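Side-chain contacts in TCR beta chain (Gallus gallus, PDB 6LIR), which pairs with the TCR alpha chain to form the chicken alpha-beta T-cell receptor, which probably recognises peptide antigens presented by MHC molecules: residues S6-K11 / A16-R21; F71-I76 / A84-A89; K135-V140 / Q190-P195. All coordinates share one frame; numbering follows the deposited sequence.

Contact 1 of 3, residues S6-K11 / A16-R21; sequences SILVLK and ATLSCR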
loop_
_atom_site.group_PDB
_atom_site.type_symbol
_atom_site.label_atom_id
_atom_site.label_comp_id
_atom_site.label_asym_id
_atom_site.label_seq_id
_atom_site.Cartn_x
_atom_site.Cartn_y
_atom_site.Cartn_z
ATOM N N SER B 6 -14.257 0.175 -1.901
ATOM C CA SER B 6 -12.931 0.693 -1.576
ATOM C C SER B 6 -12.829 1.085 -0.103
ATOM O O SER B 6 -11.937 0.617 0.615
ATOM C CB SER B 6 -12.597 1.882 -2.481
ATOM O OG SER B 6 -12.919 3.109 -1.853
ATOM N N ILE B 7 -13.713 1.969 0.359
ATOM C CA ILE B 7 -13.624 2.546 1.697
ATOM C C ILE B 7 -15.017 2.606 2.306
ATOM O O ILE B 7 -15.991 2.953 1.627
ATOM C CB ILE B 7 -13.007 3.962 1.671
ATOM C CG1 ILE B 7 -11.575 3.937 1.136
ATOM C CG2 ILE B 7 -13.047 4.594 3.058
ATOM C CD1 ILE B 7 -10.927 5.303 1.100
ATOM N N LEU B 8 -15.109 2.273 3.594
ATOM C CA LEU B 8 -16.352 2.395 4.342
ATOM C C LEU B 8 -16.045 2.891 5.747
ATOM O O LEU B 8 -15.099 2.423 6.386
ATOM C CB LEU B 8 -17.091 1.055 4.407
ATOM C CG LEU B 8 -18.519 1.073 4.957
ATOM C CD1 LEU B 8 -19.455 1.822 4.021
ATOM C CD2 LEU B 8 -19.009 -0.345 5.180
ATOM N N VAL B 9 -16.853 3.834 6.227
ATOM C CA VAL B 9 -16.733 4.363 7.580
ATOM C C VAL B 9 -18.078 4.209 8.273
ATOM O O VAL B 9 -19.105 4.658 7.750
ATOM C CB VAL B 9 -16.289 5.836 7.596
ATOM C CG1 VAL B 9 -16.112 6.306 9.029
ATOM C CG2 VAL B 9 -15.004 6.014 6.803
ATOM N N LEU B 10 -18.073 3.591 9.450
ATOM C CA LEU B 10 -19.295 3.328 10.190
ATOM C C LEU B 10 -19.243 3.996 11.556
ATOM O O LEU B 10 -18.174 4.308 12.085
ATOM C CB LEU B 10 -19.523 1.824 10.380
ATOM C CG LEU B 10 -19.662 0.962 9.132
ATOM C CD1 LEU B 10 -19.870 -0.479 9.542
ATOM C CD2 LEU B 10 -20.812 1.461 8.270
ATOM N N LYS B 11 -20.426 4.200 12.122
ATOM C CA LYS B 11 -20.585 4.655 13.494
ATOM C C LYS B 11 -20.836 3.460 14.406
ATOM O O LYS B 11 -21.201 2.371 13.956
ATOM C CB LYS B 11 -21.733 5.663 13.620
ATOM C CG LYS B 11 -21.399 7.085 13.171
ATOM C CD LYS B 11 -22.367 7.560 12.095
ATOM C CE LYS B 11 -22.015 6.929 10.771
ATOM N NZ LYS B 11 -22.858 7.334 9.598
ATOM N N ALA B 16 -24.194 -2.869 8.734
ATOM C CA ALA B 16 -23.701 -2.591 7.395
ATOM C C ALA B 16 -23.405 -3.904 6.699
ATOM O O ALA B 16 -23.090 -4.908 7.342
ATOM C CB ALA B 16 -22.448 -1.711 7.420
ATOM N N THR B 17 -23.493 -3.875 5.374
ATOM C CA THR B 17 -23.209 -5.028 4.537
ATOM C C THR B 17 -22.083 -4.682 3.576
ATOM O O THR B 17 -22.149 -3.665 2.876
ATOM C CB THR B 17 -24.455 -5.459 3.759
ATOM O OG1 THR B 17 -25.432 -5.974 4.673
ATOM C CG2 THR B 17 -24.107 -6.528 2.731
ATOM N N LEU B 18 -21.044 -5.513 3.563
ATOM C CA LEU B 18 -20.039 -5.474 2.512
ATOM C C LEU B 18 -20.349 -6.603 1.544
ATOM O O LEU B 18 -20.478 -7.765 1.952
ATOM C CB LEU B 18 -18.625 -5.631 3.073
ATOM C CG LEU B 18 -18.032 -4.504 3.920
ATOM C CD1 LEU B 18 -16.638 -4.888 4.423
ATOM C CD2 LEU B 18 -17.982 -3.211 3.130
ATOM N N SER B 19 -20.470 -6.267 0.272
ATOM C CA SER B 19 -20.863 -7.230 -0.738
ATOM C C SER B 19 -19.738 -7.400 -1.741
ATOM O O SER B 19 -19.249 -6.418 -2.303
ATOM C CB SER B 19 -22.164 -6.800 -1.425
ATOM O OG SER B 19 -23.182 -6.547 -0.469
ATOM N N CYS B 20 -19.334 -8.642 -1.957
ATOM C CA CYS B 20 -18.292 -8.972 -2.914
ATOM C C CYS B 20 -18.900 -9.586 -4.164
ATOM O O CYS B 20 -19.808 -10.420 -4.082
ATOM C CB CYS B 20 -17.277 -9.936 -2.308
ATOM S SG CYS B 20 -16.046 -10.539 -3.470
ATOM N N ARG B 21 -18.400 -9.165 -5.319
ATOM C CA ARG B 21 -18.965 -9.570 -6.594
ATOM C C ARG B 21 -17.844 -10.055 -7.490
ATOM O O ARG B 21 -16.832 -9.366 -7.654
ATOM C CB ARG B 21 -19.727 -8.425 -7.271
ATOM C CG ARG B 21 -20.880 -7.896 -6.450
ATOM C CD ARG B 21 -21.271 -6.483 -6.856
ATOM N NE ARG B 21 -22.097 -5.854 -5.831
ATOM C CZ ARG B 21 -23.402 -6.053 -5.697
ATOM N NH1 ARG B 21 -24.046 -6.856 -6.535
ATOM N NH2 ARG B 21 -24.066 -5.442 -4.727
#
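Leu8 and Leu10 of strand 7-11 face Ala16 and Leu18 of strand 16-21 across the two sheets of an immunoglobulin V-type beta sandwich. The segment axes pass 9.8 Å apart with N-to-C directions at 165°, close to antiparallel, and the strands belong to different sheets, so the contact is made through side chains. Leu8 and Leu18 run past each other in opposite directions: each extends from its own strand beside the other, and they meet through one methyl apiece, Leu8 CD2 lying 3.7 Å from Leu18 CD2. In Leu8, CG stands anti to the backbone N (chi1 -170°), which directs the branch across the gap. The CB of Leu18 does not itself aim at strand 7-11; it is the far end of the side chain, CD2, that closes the distance. The sandwich continues beyond these two leucines, since Leu107 of strand 100-110 touches both and Trp31 of strand 28-34 packs on Leu18. Ala16 has a single methyl to offer, and Leu8 CD2 lies 4.3 Å from Ala16 CB. Leu10 engages that methyl more closely with both prongs of its fork, CD1 at 3.6 Å and CD2 at 3.7 Å from Ala16 CB.

Contact 2 of 3, residues F71-I76 / A84-A89; sequences FHLDII and AIYFCA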
loop_
_atom_site.group_PDB
_atom_site.type_symbol
_atom_site.label_atom_id
_atom_site.label_comp_id
_atom_site.label_asym_id
_atom_site.label_seq_id
_atom_site.Cartn_x
_atom_site.Cartn_y
_atom_site.Cartn_z
ATOM N N PHE B 71 -21.384 -12.447 -2.646
ATOM C CA PHE B 71 -21.231 -12.962 -1.289
ATOM C C PHE B 71 -21.249 -11.772 -0.340
ATOM O O PHE B 71 -20.338 -10.936 -0.371
ATOM C CB PHE B 71 -19.932 -13.757 -1.153
ATOM C CG PHE B 71 -19.816 -14.528 0.129
ATOM C CD1 PHE B 71 -20.944 -14.992 0.784
ATOM C CD2 PHE B 71 -18.570 -14.798 0.675
ATOM C CE1 PHE B 71 -20.834 -15.710 1.964
ATOM C CE2 PHE B 71 -18.451 -15.512 1.853
ATOM C CZ PHE B 71 -19.584 -15.969 2.501
ATOM N N HIS B 72 -22.276 -11.702 0.504
ATOM C CA HIS B 72 -22.453 -10.584 1.419
ATOM C C HIS B 72 -21.823 -10.883 2.769
ATOM O O HIS B 72 -21.967 -11.985 3.305
ATOM C CB HIS B 72 -23.940 -10.280 1.623
ATOM C CG HIS B 72 -24.669 -9.928 0.367
ATOM N ND1 HIS B 72 -24.621 -8.670 -0.192
ATOM C CD2 HIS B 72 -25.475 -10.666 -0.433
ATOM C CE1 HIS B 72 -25.360 -8.650 -1.288
ATOM N NE2 HIS B 72 -25.889 -9.847 -1.456
ATOM N N LEU B 73 -21.158 -9.878 3.334
ATOM C CA LEU B 73 -20.667 -9.915 4.705
ATOM C C LEU B 73 -21.404 -8.848 5.500
ATOM O O LEU B 73 -21.311 -7.659 5.176
ATOM C CB LEU B 73 -19.154 -9.691 4.767
ATOM C CG LEU B 73 -18.548 -9.743 6.175
ATOM C CD1 LEU B 73 -18.571 -11.162 6.738
ATOM C CD2 LEU B 73 -17.129 -9.179 6.187
ATOM N N ASP B 74 -22.130 -9.266 6.532
ATOM C CA ASP B 74 -22.937 -8.359 7.336
ATOM C C ASP B 74 -22.197 -8.034 8.627
ATOM O O ASP B 74 -21.713 -8.939 9.315
ATOM C CB ASP B 74 -24.304 -8.971 7.657
ATOM C CG ASP B 74 -25.174 -9.144 6.425
ATOM O OD1 ASP B 74 -25.155 -8.255 5.548
ATOM O OD2 ASP B 74 -25.879 -10.171 6.336
ATOM N N ILE B 75 -22.112 -6.747 8.947
ATOM C CA ILE B 75 -21.453 -6.268 10.156
ATOM C C ILE B 75 -22.537 -6.003 11.193
ATOM O O ILE B 75 -23.350 -5.085 11.039
ATOM C CB ILE B 75 -20.626 -5.004 9.885
ATOM C CG1 ILE B 75 -19.538 -5.279 8.839
ATOM C CG2 ILE B 75 -20.042 -4.464 11.186
ATOM C CD1 ILE B 75 -18.179 -5.597 9.420
ATOM N N ILE B 76 -22.542 -6.801 12.253
ATOM C CA ILE B 76 -23.552 -6.728 13.304
ATOM C C ILE B 76 -23.056 -5.823 14.426
ATOM O O ILE B 76 -22.022 -6.108 15.044
ATOM C CB ILE B 76 -23.897 -8.126 13.840
ATOM C CG1 ILE B 76 -24.252 -9.068 12.687
ATOM C CG2 ILE B 76 -25.043 -8.044 14.835
ATOM C CD1 ILE B 76 -25.358 -8.554 11.788
ATOM N N ALA B 84 -10.720 -2.576 10.258
ATOM C CA ALA B 84 -9.824 -3.518 9.598
ATOM C C ALA B 84 -9.837 -3.236 8.101
ATOM O O ALA B 84 -10.613 -2.412 7.608
ATOM C CB ALA B 84 -10.217 -4.967 9.870
ATOM N N ILE B 85 -8.968 -3.940 7.384
ATOM C CA ILE B 85 -9.074 -4.061 5.938
ATOM C C ILE B 85 -9.661 -5.432 5.641
ATOM O O ILE B 85 -9.157 -6.453 6.127
ATOM C CB ILE B 85 -7.711 -3.881 5.247
ATOM C CG1 ILE B 85 -7.078 -2.549 5.647
ATOM C CG2 ILE B 85 -7.870 -3.954 3.732
ATOM C CD1 ILE B 85 -5.770 -2.255 4.934
ATOM N N TYR B 86 -10.733 -5.457 4.861
ATOM C CA TYR B 86 -11.472 -6.678 4.576
ATOM C C TYR B 86 -11.174 -7.094 3.147
ATOM O O TYR B 86 -11.253 -6.268 2.231
ATOM C CB TYR B 86 -12.981 -6.475 4.761
ATOM C CG TYR B 86 -13.417 -6.298 6.197
ATOM C CD1 TYR B 86 -13.178 -5.111 6.874
ATOM C CD2 TYR B 86 -14.073 -7.318 6.875
ATOM C CE1 TYR B 86 -13.573 -4.942 8.186
ATOM C CE2 TYR B 86 -14.476 -7.157 8.191
ATOM C CZ TYR B 86 -14.221 -5.965 8.839
ATOM O OH TYR B 86 -14.610 -5.791 10.149
ATOM N N PHE B 87 -10.831 -8.363 2.958
ATOM C CA PHE B 87 -10.513 -8.877 1.637
ATOM C C PHE B 87 -11.495 -9.980 1.284
ATOM O O PHE B 87 -11.672 -10.931 2.050
ATOM C CB PHE B 87 -9.076 -9.414 1.582
ATOM C CG PHE B 87 -8.025 -8.337 1.518
ATOM C CD1 PHE B 87 -7.747 -7.696 0.321
ATOM C CD2 PHE B 87 -7.309 -7.974 2.650
ATOM C CE1 PHE B 87 -6.779 -6.703 0.253
ATOM C CE2 PHE B 87 -6.336 -6.983 2.588
ATOM C CZ PHE B 87 -6.073 -6.349 1.389
ATOM N N CYS B 88 -12.133 -9.838 0.132
ATOM C CA CYS B 88 -12.904 -10.912 -0.466
ATOM C C CYS B 88 -12.016 -11.711 -1.404
ATOM O O CYS B 88 -11.140 -11.154 -2.073
ATOM C CB CYS B 88 -14.113 -10.382 -1.227
ATOM S SG CYS B 88 -14.853 -11.641 -2.269
ATOM N N ALA B 89 -12.237 -13.019 -1.443
ATOM C CA ALA B 89 -11.442 -13.886 -2.292
ATOM C C ALA B 89 -12.338 -14.964 -2.873
ATOM O O ALA B 89 -13.394 -15.283 -2.324
ATOM C CB ALA B 89 -10.279 -14.520 -1.515
#
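Leu73 and Ile75 of strand 70-75 press on the ring of Tyr86 from strand 84-91, joining the two sheets of the V-type immunoglobulin sandwich in its buried interior. The apolar contacts divide the tyrosine between two aliphatic side chains. Leu73 crosses Tyr86 at about a right angle and sets CD2 obliquely against the CD2-CE2 bond of the ring, 3.6 Å from Tyr86 CD2 and 3.9 Å from Tyr86 CE2. With CG anti to its backbone N (chi1 -179°), Leu73 reaches away from its strand towards the ring. Ile75 approaches from the opposite direction to Tyr86 and serves the phenolic end: its CD1, also oblique to the ring, is 4.0 Å from Tyr86 CZ.

The polar interactions involve the same tyrosine but different partners. Tyr86 OH is hydrogen-bonded to the backbone O of His82 and to the hydroxyl of Tyr61, while Ile75 CD1 lies 3.6 Å from Tyr86 OH as a purely van der Waals neighbour. A hydrogen bond to the carbonyl of a residue just before strand 84-91 matches the tyrosine corner of Greek-key proteins. The chemistry thus implies a ring probably held in place by aliphatic packing on its carbons and by hydrogen bonds at its buried hydroxyl.

Contact 3 of 3, residues K135-V140 / Q190-P195; sequences KKATLV and QEWFNP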
loop_
_atom_site.group_PDB
_atom_site.type_symbol
_atom_site.label_atom_id
_atom_site.label_comp_id
_atom_site.label_asym_id
_atom_site.label_seq_id
_atom_site.Cartn_x
_atom_site.Cartn_y
_atom_site.Cartn_z
ATOM N N LYS B 135 17.308 18.406 -13.354
ATOM C CA LYS B 135 16.540 18.210 -14.588
ATOM C C LYS B 135 15.286 17.371 -14.339
ATOM O O LYS B 135 14.812 16.655 -15.222
ATOM C CB LYS B 135 17.404 17.605 -15.699
ATOM C CG LYS B 135 18.184 18.670 -16.477
ATOM C CD LYS B 135 18.979 18.087 -17.639
ATOM C CE LYS B 135 18.073 17.440 -18.678
ATOM N NZ LYS B 135 18.422 17.864 -20.067
ATOM N N LYS B 136 14.745 17.457 -13.124
ATOM C CA LYS B 136 13.499 16.796 -12.779
ATOM C C LYS B 136 12.660 17.734 -11.926
ATOM O O LYS B 136 13.186 18.602 -11.225
ATOM C CB LYS B 136 13.731 15.484 -12.008
ATOM C CG LYS B 136 14.633 14.483 -12.702
ATOM C CD LYS B 136 15.068 13.386 -11.742
ATOM C CE LYS B 136 16.193 12.553 -12.332
ATOM N NZ LYS B 136 16.695 11.542 -11.361
ATOM N N ALA B 137 11.345 17.553 -12.000
ATOM C CA ALA B 137 10.395 18.286 -11.177
ATOM C C ALA B 137 9.683 17.307 -10.259
ATOM O O ALA B 137 9.096 16.327 -10.729
ATOM C CB ALA B 137 9.380 19.048 -12.036
ATOM N N THR B 138 9.726 17.568 -8.958
ATOM C CA THR B 138 8.958 16.780 -8.008
ATOM C C THR B 138 7.709 17.568 -7.641
ATOM O O THR B 138 7.803 18.695 -7.144
ATOM C CB THR B 138 9.773 16.451 -6.757
ATOM O OG1 THR B 138 10.977 15.764 -7.125
ATOM C CG2 THR B 138 8.963 15.568 -5.812
ATOM N N LEU B 139 6.550 16.965 -7.870
ATOM C CA LEU B 139 5.268 17.555 -7.523
ATOM C C LEU B 139 4.778 16.875 -6.256
ATOM O O LEU B 139 4.591 15.653 -6.237
ATOM C CB LEU B 139 4.250 17.381 -8.650
ATOM C CG LEU B 139 4.672 17.779 -10.063
ATOM C CD1 LEU B 139 3.542 17.489 -11.044
ATOM C CD2 LEU B 139 5.055 19.242 -10.105
ATOM N N VAL B 140 4.595 17.653 -5.197
ATOM C CA VAL B 140 4.153 17.114 -3.922
ATOM C C VAL B 140 2.691 17.481 -3.732
ATOM O O VAL B 140 2.333 18.664 -3.673
ATOM C CB VAL B 140 5.017 17.637 -2.767
ATOM C CG1 VAL B 140 4.642 16.936 -1.476
ATOM C CG2 VAL B 140 6.491 17.427 -3.088
ATOM N N GLN B 190 11.604 17.914 -19.126
ATOM C CA GLN B 190 10.901 18.000 -20.410
ATOM C C GLN B 190 9.395 17.812 -20.240
ATOM O O GLN B 190 8.596 18.512 -20.877
ATOM C CB GLN B 190 11.470 17.001 -21.422
ATOM C CG GLN B 190 11.901 15.650 -20.889
ATOM C CD GLN B 190 13.326 15.677 -20.364
ATOM O OE1 GLN B 190 13.568 16.095 -19.231
ATOM N NE2 GLN B 190 14.279 15.265 -21.196
ATOM N N GLU B 191 8.985 16.878 -19.376
ATOM C CA GLU B 191 7.557 16.647 -19.188
ATOM C C GLU B 191 6.931 17.772 -18.376
ATOM O O GLU B 191 5.759 18.101 -18.578
ATOM C CB GLU B 191 7.318 15.296 -18.506
ATOM C CG GLU B 191 5.836 14.955 -18.371
ATOM C CD GLU B 191 5.551 13.568 -17.796
ATOM O OE1 GLU B 191 6.493 12.869 -17.367
ATOM O OE2 GLU B 191 4.361 13.175 -17.771
ATOM N N TRP B 192 7.699 18.386 -17.473
ATOM C CA TRP B 192 7.160 19.484 -16.677
ATOM C C TRP B 192 6.990 20.745 -17.516
ATOM O O TRP B 192 6.034 21.503 -17.316
ATOM C CB TRP B 192 8.055 19.774 -15.473
ATOM C CG TRP B 192 7.711 21.079 -14.812
ATOM C CD1 TRP B 192 8.478 22.209 -14.772
ATOM C CD2 TRP B 192 6.496 21.395 -14.119
ATOM N NE1 TRP B 192 7.819 23.203 -14.087
ATOM C CE2 TRP B 192 6.602 22.730 -13.677
ATOM C CE3 TRP B 192 5.334 20.676 -13.823
ATOM C CZ2 TRP B 192 5.587 23.362 -12.958
ATOM C CZ3 TRP B 192 4.325 21.306 -13.109
ATOM C CH2 TRP B 192 4.460 22.634 -12.683
ATOM N N PHE B 193 7.907 21.000 -18.452
ATOM C CA PHE B 193 7.885 22.242 -19.227
ATOM C C PHE B 193 7.012 22.056 -20.469
ATOM O O PHE B 193 7.464 22.072 -21.614
ATOM C CB PHE B 193 9.300 22.669 -19.591
ATOM C CG PHE B 193 10.019 23.373 -18.481
ATOM C CD1 PHE B 193 9.470 24.493 -17.881
ATOM C CD2 PHE B 193 11.243 22.908 -18.030
ATOM C CE1 PHE B 193 10.129 25.141 -16.854
ATOM C CE2 PHE B 193 11.905 23.550 -17.004
ATOM C CZ PHE B 193 11.347 24.667 -16.413
ATOM N N ASN B 194 5.722 21.885 -20.202
ATOM C CA ASN B 194 4.676 21.777 -21.207
ATOM C C ASN B 194 3.397 22.314 -20.578
ATOM O O ASN B 194 2.802 21.649 -19.718
ATOM C CB ASN B 194 4.512 20.323 -21.659
ATOM C CG ASN B 194 3.573 20.169 -22.848
ATOM O OD1 ASN B 194 2.734 21.030 -23.118
ATOM N ND2 ASN B 194 3.706 19.053 -23.557
ATOM N N PRO B 195 2.940 23.507 -20.971
ATOM C CA PRO B 195 1.756 24.092 -20.323
ATOM C C PRO B 195 0.453 23.391 -20.666
ATOM O O PRO B 195 -0.596 23.787 -20.143
ATOM C CB PRO B 195 1.757 25.541 -20.836
ATOM C CG PRO B 195 2.509 25.487 -22.128
ATOM C CD PRO B 195 3.542 24.408 -21.970
#
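The start of strand 136-146 runs past the short helix that ends at Trp192, with the two backbones closest at Ala137 and Trp192, whose CA atoms are 6.5 Å apart, and farther apart at Lys135 and Gln190, where the CA atoms are 8.1 Å apart. Trp192 carries the contact, meeting Ala137 at its base and Leu139 at its outer ring. The methyl of Ala137 sits 3.8 Å from Trp192 CB and equally near Trp192 CG, a small residue consistent with the close approach of helix and strand here. Further out, Leu139 crosses the indole at a slant and brings one methyl to its six-membered ring, Leu139 CD2 being 3.7 Å from Trp192 CZ3 and 4.0 Å from Trp192 CE3. The indole is carried towards the strand because Trp192 CG lies anti to the backbone N (chi1 167°). The next residue, Phe193, is the centre of an inverse gamma turn and breaks the helical course; its ring has Trp192 CD1 over its centre, 3.9 Å above the plane. At the exposed margin, the carbonyl O of Lys135 and OE1 of the bent Gln190 side chain are 4.2 Å apart and, both being acceptors, form no hydrogen bond. Away from the helix, Lys136 forms a salt bridge with Glu164 of the TCR alpha chain.

In this C1-type immunoglobulin domain, Trp192 sits at the turn where helix 189-192 follows strand 178-188: Ile131 of helix 128-134 packs on both Ala137 and Trp192, Pro126 touches Leu139 and Trp192, and Phe199 of strand 198-207 touches Leu139.

Contacts 1 and 2 lie in the variable domain with centres 7 Å apart, and both bridge the same pair of sheets. Strands 16-21 and 70-75 are neighbours in one sheet, while strands 7-11 and 84-91 belong to the other. The Cys20-Cys88 disulfide, with its sulfurs 2.0 Å apart, ties contact 1 to contact 2 directly. Contact 3 belongs to the constant domain, on the opposite side of the chain's centre; its centre is 38 Å from that of contact 1 and 42 Å from that of contact 2. The three follow in series along the chain. Contacts 1 and 2 thus brace the variable sandwich and contact 3 one end of the constant domain, yet strand 7-11 also meets Phe206 of the constant domain, so the modules are not isolated.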